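Local atomic coordinates of DNA mismatch repair protein MutS (Thermus aquaticus, PDB entry 1EWQ), a protein that recognises mismatched base pairs in DNA to begin their repair and has a weak ATPase activity. Residues C[409-414]-C[489-494]. Residues are numbered along the deposited sequence; the frame is centred on the assembly and turned at random.
Sequences DALRAA and YRLEAL
Leu411 and Leu491 lie level where two antiparallel helices pass, their CA atoms 6.2 Å apart; Leu491 is directed at the facing helix and ends on Ala414, whereas Leu411 leans over to Leu494. The axes of the two short segments run 9.3 Å apart at closest approach, with an angle of 152° between their directions. One bump is Leu491. Its CD1 comes to 3.4 Å from Ala414 CB, tight for two carbons, and to 3.1 Å from Ala414 O. Alanine fits here because its lone methyl leaves the branched leucine room to approach the backbone of the facing helix.

Leu411 is the counterpart. With CG anti to its carbonyl carbon (chi1 -68°), this torsion carries its methyls across to Leu494: Leu411 CD1 lies 3.6 Å from Leu494 O, while Leu411 CD2 sits 3.7 Å from Leu494 CD1 and equally close to Leu494 CB. Branched leucine suits the place, its two methyls reaching two partners. The two side chains cross at about a right angle. Between Leu411 and Leu491 the touch is lighter, CD2 to CD2 at 4.4 Å. The side chains that meet are all apolar, but CD1 methyls also lie on the carbonyl oxygens of Ala414 and Leu494; the contact is partly buried.

Ile495 and Arg498 of helix 479-511 also touch Leu411. Helices 406-433 and 479-511 flank in sequence the four-stranded antiparallel sheet 439-477, whose Tyr442 hydroxyl hydrogen-bonds to that of Tyr489. In MutS proteins such a sheet belongs to the DNA-holding clamp at the end of long lever helices, consistent with bound DNA about 10 Å away at the nearest atom.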
loop_
_atom_site.group_PDB
_atom_site.type_symbol
_atom_site.label_atom_id
_atom_site.label_comp_id
_atom_site.label_asym_id
_atom_site.label_seq_id
_atom_site.Cartn_x
_atom_site.Cartn_y
_atom_site.Cartn_z
ATOM N N ASP C 409 -27.964 18.417 40.778
ATOM C CA ASP C 409 -27.528 19.688 41.349
ATOM C C ASP C 409 -27.351 19.583 42.865
ATOM O O ASP C 409 -26.436 20.176 43.436
ATOM C CB ASP C 409 -28.527 20.789 41.006
ATOM C CG ASP C 409 -28.499 21.146 39.538
ATOM O OD1 ASP C 409 -27.414 21.487 39.037
ATOM O OD2 ASP C 409 -29.550 21.087 38.883
ATOM N N ALA C 410 -28.229 18.827 43.516
ATOM C CA ALA C 410 -28.125 18.647 44.956
ATOM C C ALA C 410 -26.790 17.954 45.198
ATOM O O ALA C 410 -26.043 18.318 46.102
ATOM C CB ALA C 410 -29.275 17.773 45.471
ATOM N N LEU C 411 -26.499 16.960 44.360
ATOM C CA LEU C 411 -25.269 16.193 44.464
ATOM C C LEU C 411 -24.020 17.037 44.219
ATOM O O LEU C 411 -23.032 16.908 44.945
ATOM C CB LEU C 411 -25.304 15.012 43.492
ATOM C CG LEU C 411 -26.309 13.895 43.795
ATOM C CD1 LEU C 411 -26.351 12.914 42.632
ATOM C CD2 LEU C 411 -25.915 13.173 45.081
ATOM N N ARG C 412 -24.059 17.894 43.201
ATOM C CA ARG C 412 -22.911 18.746 42.888
ATOM C C ARG C 412 -22.678 19.784 43.981
ATOM O O ARG C 412 -21.539 20.068 44.349
ATOM C CB ARG C 412 -23.105 19.463 41.548
ATOM C CG ARG C 412 -23.048 18.570 40.309
ATOM C CD ARG C 412 -22.176 19.232 39.236
ATOM N NE ARG C 412 -22.407 18.730 37.883
ATOM C CZ ARG C 412 -23.528 18.923 37.194
ATOM N NH1 ARG C 412 -24.533 19.608 37.730
ATOM N NH2 ARG C 412 -23.639 18.441 35.960
ATOM N N ALA C 413 -23.765 20.351 44.491
ATOM C CA ALA C 413 -23.689 21.357 45.545
ATOM C C ALA C 413 -22.908 20.816 46.734
ATOM O O ALA C 413 -21.978 21.454 47.222
ATOM C CB ALA C 413 -25.095 21.757 45.983
ATOM N N ALA C 414 -23.299 19.631 47.187
ATOM C CA ALA C 414 -22.658 18.981 48.318
ATOM C C ALA C 414 -21.198 18.649 48.022
ATOM O O ALA C 414 -20.374 18.576 48.938
ATOM C CB ALA C 414 -23.421 17.713 48.691
ATOM N N TYR C 489 -15.996 11.208 48.196
ATOM C CA TYR C 489 -16.010 10.040 47.326
ATOM C C TYR C 489 -17.432 9.536 47.078
ATOM O O TYR C 489 -17.780 9.163 45.950
ATOM C CB TYR C 489 -15.159 8.914 47.920
ATOM C CG TYR C 489 -13.663 9.142 47.827
ATOM C CD1 TYR C 489 -13.129 10.095 46.954
ATOM C CD2 TYR C 489 -12.777 8.365 48.568
ATOM C CE1 TYR C 489 -11.751 10.263 46.819
ATOM C CE2 TYR C 489 -11.394 8.524 48.440
ATOM C CZ TYR C 489 -10.890 9.474 47.562
ATOM O OH TYR C 489 -9.526 9.616 47.422
ATOM N N ARG C 490 -18.257 9.536 48.125
ATOM C CA ARG C 490 -19.640 9.079 47.998
ATOM C C ARG C 490 -20.387 9.985 47.030
ATOM O O ARG C 490 -21.126 9.518 46.166
ATOM C CB ARG C 490 -20.357 9.084 49.360
ATOM C CG ARG C 490 -21.759 8.482 49.302
ATOM C CD ARG C 490 -22.523 8.562 50.636
ATOM N NE ARG C 490 -23.559 9.594 50.615
ATOM C CZ ARG C 490 -23.327 10.883 50.826
ATOM N NH1 ARG C 490 -22.093 11.290 51.085
ATOM N NH2 ARG C 490 -24.314 11.769 50.767
ATOM N N LEU C 491 -20.194 11.288 47.180
ATOM C CA LEU C 491 -20.851 12.236 46.303
ATOM C C LEU C 491 -20.417 12.005 44.862
ATOM O O LEU C 491 -21.248 11.901 43.968
ATOM C CB LEU C 491 -20.527 13.667 46.727
ATOM C CG LEU C 491 -21.168 14.072 48.051
ATOM C CD1 LEU C 491 -20.821 15.511 48.388
ATOM C CD2 LEU C 491 -22.677 13.899 47.941
ATOM N N GLU C 492 -19.111 11.909 44.649
ATOM C CA GLU C 492 -18.577 11.689 43.314
ATOM C C GLU C 492 -19.171 10.441 42.667
ATOM O O GLU C 492 -19.497 10.448 41.482
ATOM C CB GLU C 492 -17.044 11.608 43.374
ATOM C CG GLU C 492 -16.392 12.979 43.578
ATOM C CD GLU C 492 -14.885 12.924 43.803
ATOM O OE1 GLU C 492 -14.257 11.884 43.520
ATOM O OE2 GLU C 492 -14.326 13.939 44.256
ATOM N N ALA C 493 -19.323 9.377 43.447
ATOM C CA ALA C 493 -19.893 8.137 42.931
ATOM C C ALA C 493 -21.374 8.318 42.580
ATOM O O ALA C 493 -21.853 7.792 41.573
ATOM C CB ALA C 493 -19.729 7.026 43.949
ATOM N N LEU C 494 -22.097 9.063 43.412
ATOM C CA LEU C 494 -23.510 9.303 43.163
ATOM C C LEU C 494 -23.688 10.211 41.962
ATOM O O LEU C 494 -24.638 10.055 41.194
ATOM C CB LEU C 494 -24.185 9.941 44.379
ATOM C CG LEU C 494 -24.611 9.015 45.518
ATOM C CD1 LEU C 494 -25.460 9.808 46.502
ATOM C CD2 LEU C 494 -25.414 7.835 44.972
#